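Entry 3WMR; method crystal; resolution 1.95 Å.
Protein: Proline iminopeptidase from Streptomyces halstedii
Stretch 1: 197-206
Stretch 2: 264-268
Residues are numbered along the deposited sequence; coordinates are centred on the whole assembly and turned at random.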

# COMPACT_ATOMS: atom_id res chain seq x y z
N ALA A 197 -17.37 3.72 11.23
CA ALA A 197 -18.44 3.32 10.35
C ALA A 197 -17.95 3.20 8.88
O ALA A 197 -18.46 2.37 8.14
N PHE A 198 -16.97 4.01 8.47
CA PHE A 198 -16.41 3.90 7.10
C PHE A 198 -15.42 2.75 7.04
O PHE A 198 -15.49 1.91 6.15
N TYR A 199 -14.51 2.68 8.01
CA TYR A 199 -13.45 1.67 7.99
C TYR A 199 -14.05 0.27 8.04
O TYR A 199 -13.63 -0.61 7.30
N ASP A 200 -15.05 0.09 8.90
CA ASP A 200 -15.71 -1.21 9.05
C ASP A 200 -16.34 -1.69 7.75
O ASP A 200 -16.55 -2.88 7.59
N ARG A 201 -16.63 -0.79 6.80
CA ARG A 201 -17.20 -1.24 5.52
C ARG A 201 -16.14 -1.44 4.45
O ARG A 201 -16.21 -2.40 3.67
N HIS A 202 -15.21 -0.48 4.38
CA HIS A 202 -14.33 -0.34 3.23
C HIS A 202 -12.82 -0.45 3.50
O HIS A 202 -12.05 -0.49 2.54
N VAL A 203 -12.39 -0.53 4.76
CA VAL A 203 -10.95 -0.60 5.04
C VAL A 203 -10.54 -1.96 5.63
O VAL A 203 -9.60 -2.60 5.15
N CYS A 204 -11.25 -2.37 6.69
CA CYS A 204 -11.02 -3.66 7.32
C CYS A 204 -12.32 -4.13 7.96
O CYS A 204 -12.74 -3.61 9.00
N ARG A 205 -12.96 -5.10 7.32
CA ARG A 205 -14.22 -5.62 7.81
C ARG A 205 -14.08 -6.57 9.02
O ARG A 205 -15.09 -6.94 9.63
N ILE A 206 -12.86 -6.94 9.38
CA ILE A 206 -12.67 -7.75 10.57
C ILE A 206 -12.47 -6.86 11.79
O ILE A 206 -11.52 -6.05 11.84
N ARG A 264 -14.22 -6.35 -3.25
CA ARG A 264 -15.53 -5.88 -3.75
C ARG A 264 -15.98 -4.64 -2.96
O ARG A 264 -16.51 -3.69 -3.55
N HIS A 265 -15.72 -4.64 -1.66
CA HIS A 265 -16.11 -3.56 -0.75
C HIS A 265 -15.00 -2.50 -0.52
O HIS A 265 -15.12 -1.65 0.35
N ASP A 266 -13.95 -2.57 -1.33
CA ASP A 266 -12.75 -1.74 -1.16
C ASP A 266 -13.06 -0.25 -1.34
O ASP A 266 -13.80 0.14 -2.25
N GLU A 267 -12.50 0.57 -0.46
CA GLU A 267 -12.40 2.03 -0.71
C GLU A 267 -11.69 2.32 -2.05
O GLU A 267 -11.97 3.34 -2.70
N ALA A 268 -10.77 1.44 -2.44
CA ALA A 268 -10.18 1.46 -3.78
C ALA A 268 -11.20 0.83 -4.73
O ALA A 268 -11.14 -0.38 -5.01

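The contact runs from Phe 198, on the helix, to Arg 205, in the loop that follows. Phe 198, in the t rotamer, leaves the backbone sideways, but its ring end comes nearer: CE1 lies 3.4 Å from Glu 267 OE1, which meets the ring at its edge, near the plane. Arg 201 contributes mainly its backbone, its m side chain leading away while its O sits 3.6 Å from His 265 CB.

His 202 touches His 265, Asp 266 and Glu 267 and has the largest covered area in stretch 1. Its O accepts a hydrogen bond from Glu 267 N at 3.2 Å, the one such bond across the stretches. Its m side chain brings CD2 to 3.1 Å from His 265 O, at the ring edge, while His 202 CA makes a CA-H...O contact with that same His 265 O at 3.3 Å. Val 203 (t) places CG2 3.4 Å from Glu 267 OE1; this carboxylate oxygen, set against apolar carbons, is buried without any polar partner in the model. Glu 267 reaches them through p and t torsions.

The CA-to-CB bonds of Arg 205 (m, t, p) and His 265 (m) point toward the opposite stretch, and the guanidinium lies flat on the imidazole, centres 3.6 Å apart and planes at 12°. Arg 205 NH1 also donates a hydrogen bond to Arg 201 O at 2.9 Å. The rule: one backbone hydrogen bond plus a flat stack, with one carboxylate oxygen unpartnered.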

# COMPACT_ATOMS: atom_id res chain seq x y z
CB ALA A 197 -19.61 4.30 10.45
CB PHE A 198 -15.74 5.22 6.64
CG PHE A 198 -15.17 5.18 5.23
CD1 PHE A 198 -13.92 4.62 4.97
CD2 PHE A 198 -15.87 5.75 4.17
CE1 PHE A 198 -13.40 4.61 3.68
CE2 PHE A 198 -15.36 5.74 2.88
CZ PHE A 198 -14.12 5.18 2.64
CB TYR A 199 -12.43 1.87 9.12
CG TYR A 199 -11.29 2.86 8.84
CD1 TYR A 199 -11.54 4.12 8.32
CD2 TYR A 199 -9.97 2.54 9.15
CE1 TYR A 199 -10.49 5.03 8.06
CE2 TYR A 199 -8.93 3.44 8.93
CZ TYR A 199 -9.19 4.67 8.38
OH TYR A 199 -8.15 5.54 8.18
CB ASP A 200 -16.79 -1.18 10.15
CG ASP A 200 -16.24 -0.86 11.53
OD1 ASP A 200 -15.02 -0.95 11.76
OD2 ASP A 200 -17.05 -0.52 12.42
CB ARG A 201 -18.22 -0.24 4.99
CG ARG A 201 -19.47 -0.10 5.83
CD ARG A 201 -20.42 0.87 5.16
NE ARG A 201 -21.63 1.12 5.95
CZ ARG A 201 -22.65 1.86 5.53
NH1 ARG A 201 -22.62 2.43 4.33
NH2 ARG A 201 -23.70 2.04 6.32
CB HIS A 202 -14.61 1.01 2.53
CG HIS A 202 -16.05 1.24 2.23
ND1 HIS A 202 -16.80 2.19 2.89
CD2 HIS A 202 -16.89 0.65 1.35
CE1 HIS A 202 -18.04 2.17 2.44
NE2 HIS A 202 -18.13 1.24 1.50
CB VAL A 203 -10.46 0.55 5.93
CG1 VAL A 203 -9.00 0.37 6.30
CG2 VAL A 203 -10.63 1.90 5.22
CB CYS A 204 -9.93 -3.58 8.39
SG CYS A 204 -9.55 -5.19 9.15
CB ARG A 205 -14.97 -6.30 6.66
CG ARG A 205 -15.40 -5.31 5.60
CD ARG A 205 -15.64 -5.95 4.26
NE ARG A 205 -16.96 -6.55 4.14
CZ ARG A 205 -18.08 -5.88 3.92
NH1 ARG A 205 -18.09 -4.55 3.81
NH2 ARG A 205 -19.23 -6.54 3.83
CB ILE A 206 -11.47 -8.72 10.47
CG1 ILE A 206 -11.59 -9.59 9.22
CG2 ILE A 206 -11.43 -9.62 11.72
CD1 ILE A 206 -10.31 -10.31 8.86
CB ARG A 264 -16.58 -7.01 -3.66
CG ARG A 264 -18.01 -6.65 -4.10
CD ARG A 264 -18.08 -6.02 -5.50
NE ARG A 264 -17.94 -6.98 -6.60
CZ ARG A 264 -17.52 -6.69 -7.85
NH1 ARG A 264 -17.15 -5.46 -8.20
NH2 ARG A 264 -17.45 -7.67 -8.75
CB HIS A 265 -16.54 -4.17 0.60
CG HIS A 265 -17.58 -5.23 0.46
ND1 HIS A 265 -17.35 -6.56 0.78
CD2 HIS A 265 -18.86 -5.17 0.02
CE1 HIS A 265 -18.45 -7.26 0.55
NE2 HIS A 265 -19.38 -6.44 0.08
CB ASP A 266 -11.72 -2.19 -2.21
CG ASP A 266 -10.27 -1.85 -1.84
OD1 ASP A 266 -9.99 -0.84 -1.14
OD2 ASP A 266 -9.41 -2.62 -2.32
CB GLU A 267 -11.68 2.74 0.43
CG GLU A 267 -10.38 2.10 0.89
CD GLU A 267 -9.66 2.92 1.93
OE1 GLU A 267 -10.27 3.84 2.51
OE2 GLU A 267 -8.47 2.64 2.16
CB ALA A 268 -8.85 0.73 -3.80